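Long-range contacts in pectinesterase 1 (Solanum lycopersicum, PDB 1XG2), which catalyses the hydrolysis of methyl esters in cell-wall pectin, releasing methanol, and may prepare fruit walls for softening during ripening: residues S146-T151 and Q167-P173; R228-M232 and A289-T293. All coordinates share one frame; numbering follows the deposited sequence.

Contact 1 of 2, residues S146-T151 and Q167-P173; sequences SYVTGT and QLVARKP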
ATOM      1  N   SER A 146      13.012   6.069   9.266  1.00 11.52           N
ATOM      2  CA  SER A 146      12.339   7.161   8.574  1.00 11.37           C
ATOM      3  C   SER A 146      11.398   7.901   9.521  1.00 11.52           C
ATOM      4  O   SER A 146      11.049   7.407  10.589  1.00 11.07           O
ATOM      5  CB  SER A 146      11.588   6.625   7.347  1.00 11.93           C
ATOM      6  OG  SER A 146      12.494   6.187   6.335  1.00 10.81           O
ATOM      7  N   TYR A 147      10.995   9.098   9.104  1.00 11.03           N
ATOM      8  CA  TYR A 147      10.046   9.914   9.822  1.00 11.66           C
ATOM      9  C   TYR A 147       8.813  10.012   8.926  1.00 11.43           C
ATOM     10  O   TYR A 147       8.934  10.358   7.766  1.00 10.99           O
ATOM     11  CB  TYR A 147      10.698  11.278  10.046  1.00 12.34           C
ATOM     12  CG  TYR A 147       9.970  12.292  10.867  1.00 15.98           C
ATOM     13  CD1 TYR A 147      10.304  12.509  12.209  1.00 19.18           C
ATOM     14  CD2 TYR A 147       9.006  13.117  10.281  1.00 18.74           C
ATOM     15  CE1 TYR A 147       9.646  13.515  12.960  1.00 20.31           C
ATOM     16  CE2 TYR A 147       8.361  14.116  11.005  1.00 20.94           C
ATOM     17  CZ  TYR A 147       8.669  14.318  12.340  1.00 21.11           C
ATOM     18  OH  TYR A 147       7.988  15.317  13.031  1.00 19.91           O
ATOM     19  N   VAL A 148       7.654   9.624   9.443  1.00 10.62           N
ATOM     20  CA  VAL A 148       6.394   9.780   8.733  1.00 10.91           C
ATOM     21  C   VAL A 148       5.492  10.592   9.641  1.00 10.31           C
ATOM     22  O   VAL A 148       5.259  10.210  10.789  1.00 10.50           O
ATOM     23  CB  VAL A 148       5.730   8.431   8.424  1.00 11.12           C
ATOM     24  CG1 VAL A 148       4.471   8.634   7.595  1.00 12.06           C
ATOM     25  CG2 VAL A 148       6.708   7.509   7.696  1.00 11.57           C
ATOM     26  N   THR A 149       4.983  11.712   9.132  1.00 10.48           N
ATOM     27  CA  THR A 149       4.086  12.550   9.906  1.00 10.16           C
ATOM     28  C   THR A 149       2.776  12.855   9.183  1.00 10.59           C
ATOM     29  O   THR A 149       2.721  12.988   7.959  1.00 10.06           O
ATOM     30  CB  THR A 149       4.825  13.829  10.368  1.00 10.36           C
ATOM     31  OG1 THR A 149       4.007  14.559  11.284  1.00 11.13           O
ATOM     32  CG2 THR A 149       5.086  14.805   9.212  1.00 11.17           C
ATOM     33  N   GLY A 150       1.702  12.942   9.958  1.00 10.63           N
ATOM     34  CA  GLY A 150       0.397  13.261   9.407  1.00 11.03           C
ATOM     35  C   GLY A 150      -0.678  13.368  10.469  1.00 11.42           C
ATOM     36  O   GLY A 150      -0.387  13.427  11.664  1.00 11.42           O
ATOM     37  N   THR A 151      -1.932  13.344  10.032  1.00 11.84           N
ATOM     38  CA  THR A 151      -3.060  13.478  10.941  1.00 12.10           C
ATOM     39  C   THR A 151      -4.023  12.311  10.784  1.00 11.96           C
ATOM     40  O   THR A 151      -3.937  11.333  11.532  1.00 12.16           O
ATOM     41  CB  THR A 151      -3.791  14.798  10.680  1.00 11.91           C
ATOM     42  OG1 THR A 151      -4.027  14.949   9.275  1.00 11.79           O
ATOM     43  CG2 THR A 151      -2.935  15.967  11.065  1.00 11.30           C
ATOM     44  N   GLN A 167      10.017   6.922  13.221  1.00 11.17           N
ATOM     45  CA  GLN A 167       9.255   7.782  14.106  1.00 11.13           C
ATOM     46  C   GLN A 167       7.968   8.153  13.367  1.00 10.67           C
ATOM     47  O   GLN A 167       8.006   8.776  12.309  1.00 10.26           O
ATOM     48  CB  GLN A 167      10.086   9.012  14.480  1.00 11.63           C
ATOM     49  CG  GLN A 167      11.422   8.632  15.096  1.00 14.02           C
ATOM     50  CD  GLN A 167      12.091   9.756  15.878  1.00 17.27           C
ATOM     51  OE1 GLN A 167      11.727  10.029  17.031  1.00 19.93           O
ATOM     52  NE2 GLN A 167      13.088  10.385  15.268  1.00 18.03           N
ATOM     53  N   LEU A 168       6.848   7.697  13.912  1.00 10.71           N
ATOM     54  CA  LEU A 168       5.521   7.953  13.377  1.00 11.03           C
ATOM     55  C   LEU A 168       4.920   9.041  14.257  1.00 11.76           C
ATOM     56  O   LEU A 168       4.618   8.819  15.430  1.00 12.40           O
ATOM     57  CB  LEU A 168       4.683   6.680  13.385  1.00 10.46           C
ATOM     58  CG  LEU A 168       5.389   5.459  12.772  1.00  9.97           C
ATOM     59  CD1 LEU A 168       4.479   4.262  12.783  1.00 11.16           C
ATOM     60  CD2 LEU A 168       5.853   5.751  11.390  1.00 10.05           C
ATOM     61  N   VAL A 169       4.796  10.225  13.675  1.00 12.48           N
ATOM     62  CA  VAL A 169       4.554  11.458  14.398  1.00 12.53           C
ATOM     63  C   VAL A 169       3.202  12.037  14.011  1.00 12.82           C
ATOM     64  O   VAL A 169       3.013  12.552  12.897  1.00 12.72           O
ATOM     65  CB  VAL A 169       5.655  12.497  14.108  1.00 12.64           C
ATOM     66  CG1 VAL A 169       5.487  13.715  15.024  1.00 12.83           C
ATOM     67  CG2 VAL A 169       7.045  11.880  14.285  1.00 13.06           C
ATOM     68  N   ALA A 170       2.258  11.940  14.931  1.00 12.55           N
ATOM     69  CA  ALA A 170       0.968  12.593  14.739  1.00 12.62           C
ATOM     70  C   ALA A 170       1.122  14.088  15.045  1.00 12.59           C
ATOM     71  O   ALA A 170       1.806  14.465  15.995  1.00 12.16           O
ATOM     72  CB  ALA A 170      -0.081  11.959  15.614  1.00 12.80           C
ATOM     73  N   ARG A 171       0.502  14.924  14.224  1.00 12.61           N
ATOM     74  CA  ARG A 171       0.594  16.373  14.360  1.00 13.06           C
ATOM     75  C   ARG A 171      -0.783  16.987  14.631  1.00 13.38           C
ATOM     76  O   ARG A 171      -1.794  16.296  14.617  1.00 12.58           O
ATOM     77  CB  ARG A 171       1.213  16.997  13.103  1.00 12.52           C
ATOM     78  CG  ARG A 171       0.340  16.911  11.860  1.00 14.01           C
ATOM     79  CD  ARG A 171       1.108  17.035  10.550  1.00 13.79           C
ATOM     80  NE  ARG A 171       1.855  18.287  10.498  1.00 14.81           N
ATOM     81  CZ  ARG A 171       2.705  18.638   9.543  1.00 15.76           C
ATOM     82  NH1 ARG A 171       2.916  17.862   8.484  1.00 15.49           N
ATOM     83  NH2 ARG A 171       3.330  19.804   9.629  1.00 15.70           N
ATOM     84  N   LYS A 172      -0.809  18.294  14.870  1.00 14.29           N
ATOM     85  CA  LYS A 172      -2.064  18.994  15.164  1.00 14.70           C
ATOM     86  C   LYS A 172      -2.913  19.080  13.902  1.00 14.29           C
ATOM     87  O   LYS A 172      -2.467  19.638  12.893  1.00 14.04           O
ATOM     88  CB  LYS A 172      -1.794  20.399  15.683  1.00 15.42           C
ATOM     89  CG  LYS A 172      -3.054  21.129  16.142  1.00 17.85           C
ATOM     90  CD  LYS A 172      -2.699  22.537  16.629  1.00 21.25           C
ATOM     91  CE  LYS A 172      -3.934  23.296  17.064  1.00 24.43           C
ATOM     92  NZ  LYS A 172      -3.786  24.760  16.842  1.00 26.77           N
ATOM     93  N   PRO A 173      -4.115  18.513  13.936  1.00 13.46           N
ATOM     94  CA  PRO A 173      -5.004  18.556  12.780  1.00 13.93           C
ATOM     95  C   PRO A 173      -5.943  19.763  12.821  1.00 14.63           C
ATOM     96  O   PRO A 173      -5.773  20.642  13.661  1.00 14.09           O
ATOM     97  CB  PRO A 173      -5.802  17.263  12.930  1.00 13.95           C
ATOM     98  CG  PRO A 173      -5.988  17.139  14.413  1.00 13.66           C
ATOM     99  CD  PRO A 173      -4.724  17.763  15.053  1.00 14.10           C
TER
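The ring of Tyr-147 carries Val-169 on one face. With CG anti to the backbone N (chi1 -175°), the tyrosine leans over to the neighbouring strand. Its CB leaves the sheet on the side shared by Gln-167, Thr-149 and Val-169. CD1 passes Gln-167 CB at 4.2 Å. CE1 is 3.3 Å from Val-169 CG2, a tight approach, and CZ lies close to the same methyl. Tyr-147 OH ends 3.6 Å from Val-169 CG1. With an alanine here, the Val-169 methyls would probably lose their aromatic cover, leaving a gap beside them on this side of the sheet. On the opposite face of the sheet, Val-148 and Leu-168 lie side by side. The backbones form a parallel ladder, with Val-169 N bonded to Val-148 O at 2.9 Å. Val-169 O takes two donors from opposite faces of its plane: Gly-150 N, and Thr-149 OG1 at 2.8 Å. Past the strands, Thr-151 CG2 meets Arg-171 CG at 3.5 Å and also touches Pro-173 CB. The Arg-171 guanidinium reaches back to a salt bridge with Asp-128. The side chain of Thr-151 is near Gln-131, the probable transition-state stabiliser. Strands 147-150 and 167-170 are neighbours in one parallel beta-helix sheet, contributed by successive coils, with strands 126-128 and 201-204 flanking them.

Contact 2 of 2, residues R228-M232 and A289-T293; sequences RTVVM and AMPFT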
ATOM      1  N   ARG A 228      -5.951  -5.087   8.850  1.00 10.55           N
ATOM      2  CA  ARG A 228      -5.008  -5.895   9.607  1.00 11.34           C
ATOM      3  C   ARG A 228      -3.739  -5.118   9.919  1.00 11.03           C
ATOM      4  O   ARG A 228      -2.950  -4.822   9.029  1.00 10.91           O
ATOM      5  CB  ARG A 228      -4.671  -7.180   8.865  1.00 11.69           C
ATOM      6  CG  ARG A 228      -3.712  -8.071   9.628  1.00 15.04           C
ATOM      7  CD  ARG A 228      -3.834  -9.530   9.305  1.00 18.78           C
ATOM      8  NE  ARG A 228      -3.220  -9.795   8.019  1.00 20.93           N
ATOM      9  CZ  ARG A 228      -2.518 -10.876   7.723  1.00 25.74           C
ATOM     10  NH1 ARG A 228      -2.355 -11.848   8.609  1.00 29.07           N
ATOM     11  NH2 ARG A 228      -1.986 -11.001   6.514  1.00 25.56           N
ATOM     12  N   THR A 229      -3.560  -4.810  11.202  1.00 11.14           N
ATOM     13  CA  THR A 229      -2.509  -3.946  11.672  1.00 11.43           C
ATOM     14  C   THR A 229      -2.004  -4.441  13.018  1.00 12.00           C
ATOM     15  O   THR A 229      -2.799  -4.787  13.898  1.00 12.80           O
ATOM     16  CB  THR A 229      -3.047  -2.522  11.811  1.00 11.61           C
ATOM     17  OG1 THR A 229      -3.517  -2.053  10.539  1.00 10.56           O
ATOM     18  CG2 THR A 229      -1.957  -1.543  12.220  1.00 11.62           C
ATOM     19  N   VAL A 230      -0.689  -4.485  13.173  1.00 12.50           N
ATOM     20  CA  VAL A 230      -0.074  -4.850  14.435  1.00 13.10           C
ATOM     21  C   VAL A 230       1.016  -3.867  14.771  1.00 13.43           C
ATOM     22  O   VAL A 230       1.818  -3.471  13.912  1.00 12.81           O
ATOM     23  CB  VAL A 230       0.506  -6.266  14.407  1.00 13.66           C
ATOM     24  CG1 VAL A 230       1.299  -6.551  15.670  1.00 15.48           C
ATOM     25  CG2 VAL A 230      -0.602  -7.266  14.250  1.00 14.14           C
ATOM     26  N   VAL A 231       1.018  -3.452  16.032  1.00 12.85           N
ATOM     27  CA  VAL A 231       2.007  -2.529  16.545  1.00 13.17           C
ATOM     28  C   VAL A 231       2.753  -3.286  17.641  1.00 13.70           C
ATOM     29  O   VAL A 231       2.139  -3.693  18.617  1.00 13.40           O
ATOM     30  CB  VAL A 231       1.353  -1.281  17.142  1.00 13.35           C
ATOM     31  CG1 VAL A 231       2.421  -0.381  17.770  1.00 12.54           C
ATOM     32  CG2 VAL A 231       0.544  -0.527  16.077  1.00 12.78           C
ATOM     33  N   MET A 232       4.051  -3.502  17.464  1.00 13.96           N
ATOM     34  CA  MET A 232       4.811  -4.301  18.430  1.00 14.68           C
ATOM     35  C   MET A 232       6.199  -3.783  18.759  1.00 14.54           C
ATOM     36  O   MET A 232       6.843  -3.119  17.956  1.00 13.64           O
ATOM     37  CB  MET A 232       4.864  -5.766  17.985  1.00 15.70           C
ATOM     38  CG  MET A 232       5.478  -6.051  16.669  1.00 16.87           C
ATOM     39  SD  MET A 232       5.077  -7.766  16.114  1.00 19.68           S
ATOM     40  CE  MET A 232       6.078  -7.791  14.680  1.00 19.93           C
ATOM     41  N   ALA A 289       2.755 -13.091  17.182  1.00 19.06           N
ATOM     42  CA  ALA A 289       3.398 -11.885  16.671  1.00 18.63           C
ATOM     43  C   ALA A 289       4.273 -12.174  15.446  1.00 18.80           C
ATOM     44  O   ALA A 289       4.511 -11.284  14.617  1.00 17.58           O
ATOM     45  CB  ALA A 289       4.231 -11.243  17.758  1.00 18.77           C
ATOM     46  N   MET A 290       4.732 -13.421  15.323  1.00 18.53           N
ATOM     47  CA  MET A 290       5.728 -13.786  14.306  1.00 19.29           C
ATOM     48  C   MET A 290       5.284 -13.553  12.853  1.00 17.77           C
ATOM     49  O   MET A 290       6.105 -13.190  12.024  1.00 17.53           O
ATOM     50  CB  MET A 290       6.198 -15.239  14.480  1.00 19.97           C
ATOM     51  CG  MET A 290       7.568 -15.357  15.166  1.00 24.72           C
ATOM     52  SD  MET A 290       8.971 -14.850  14.133  1.00 28.82           S
ATOM     53  CE  MET A 290       8.841 -16.008  12.825  1.00 32.01           C
ATOM     54  N   PRO A 291       4.017 -13.773  12.537  1.00 17.31           N
ATOM     55  CA  PRO A 291       3.510 -13.508  11.181  1.00 16.75           C
ATOM     56  C   PRO A 291       3.708 -12.076  10.686  1.00 16.14           C
ATOM     57  O   PRO A 291       3.627 -11.843   9.476  1.00 15.51           O
ATOM     58  CB  PRO A 291       2.023 -13.811  11.305  1.00 17.15           C
ATOM     59  CG  PRO A 291       1.933 -14.767  12.422  1.00 17.69           C
ATOM     60  CD  PRO A 291       2.962 -14.326  13.403  1.00 17.17           C
ATOM     61  N   PHE A 292       3.979 -11.147  11.604  1.00 15.72           N
ATOM     62  CA  PHE A 292       4.097  -9.731  11.267  1.00 15.24           C
ATOM     63  C   PHE A 292       5.534  -9.240  11.204  1.00 15.19           C
ATOM     64  O   PHE A 292       5.772  -8.052  11.059  1.00 13.96           O
ATOM     65  CB  PHE A 292       3.210  -8.921  12.215  1.00 14.94           C
ATOM     66  CG  PHE A 292       1.775  -9.383  12.181  1.00 15.77           C
ATOM     67  CD1 PHE A 292       0.937  -9.005  11.136  1.00 16.72           C
ATOM     68  CD2 PHE A 292       1.299 -10.277  13.120  1.00 14.78           C
ATOM     69  CE1 PHE A 292      -0.373  -9.463  11.064  1.00 17.24           C
ATOM     70  CE2 PHE A 292      -0.005 -10.745  13.059  1.00 15.86           C
ATOM     71  CZ  PHE A 292      -0.851 -10.337  12.026  1.00 15.96           C
ATOM     72  N   THR A 293       6.483 -10.180  11.242  1.00 15.08           N
ATOM     73  CA  THR A 293       7.904  -9.857  11.135  1.00 14.99           C
ATOM     74  C   THR A 293       8.297  -9.702   9.683  1.00 14.65           C
ATOM     75  O   THR A 293       7.562 -10.072   8.766  1.00 15.33           O
ATOM     76  CB  THR A 293       8.789 -10.946  11.778  1.00 15.00           C
ATOM     77  OG1 THR A 293       8.520 -12.214  11.171  1.00 15.23           O
ATOM     78  CG2 THR A 293       8.464 -11.134  13.240  1.00 15.54           C
TER
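Phe-292 is the main bump of this contact, and Val-230 meets it squarely. Val-230 CG2 stands 3.5 Å from the centroid of the Phe-292 ring, only 4° off the ring normal. This is a CH-pi contact, with the methyl centred over the ring face. Val-230 CG1 is anti to the backbone N (chi1 173°), which turns CG2 onto the ring; CB is also close to Phe-292 CG. Pro-291 CB lies over the opposite face, offset toward the rim, and the ring is thus held between the two residues. Arg-228 lies at the edge near CE1 and CZ. Its CD is in the ring plane, 3.9 Å from Phe-292 CE1. The guanidinium plane is turned 75° from the ring. CG, CD and NH1 all border the ring at CE1, while NH2 bonds to Thr-193 O.

Met-232 fills the hollow between Ala-289 and Phe-292. Beyond CG its chain is extended and drives the tip into the turn of 289-293. Met-232 SD rests 3.9 Å from Ala-289 CB. Met-232 CE comes to 3.6 Å from Phe-292 O and also touches Phe-292 CB. The turn keeps its shape through its own bonds: Thr-293 OG1 and N both bond to Met-290 O, the hydroxyl at 2.7 Å. Thr-293 is also the N-cap of helix 294-297. Arg-228, Val-230 and Met-232 all point to this turn, the arginine meeting it partly through CG and CD. The arrangement is that of a right-handed parallel beta-helix, as in pectinesterases, whose C-terminal segment packs on the outside of a parallel sheet.

Overall arrangement
Both contacts belong to the pectinesterase part of the longer protein. Along the chain, both segments of contact 1 come before those of contact 2. Their centres are about 20 Å apart. Their nearest atoms are about 7 Å apart, and they do not touch. Contact 1 joins two neighbouring strands within the sheet that runs from 40-43 to 235-236. Contact 2 uses strand 228-232 of another parallel sheet and packs the turn between helices 286-289 and 294-297 against it. One therefore links successive coils of the beta-helix, and the other fastens the C-terminal segment to its wall. Contact 1 ends near the predicted catalytic residues, while contact 2 lies farther from the centre of the chain.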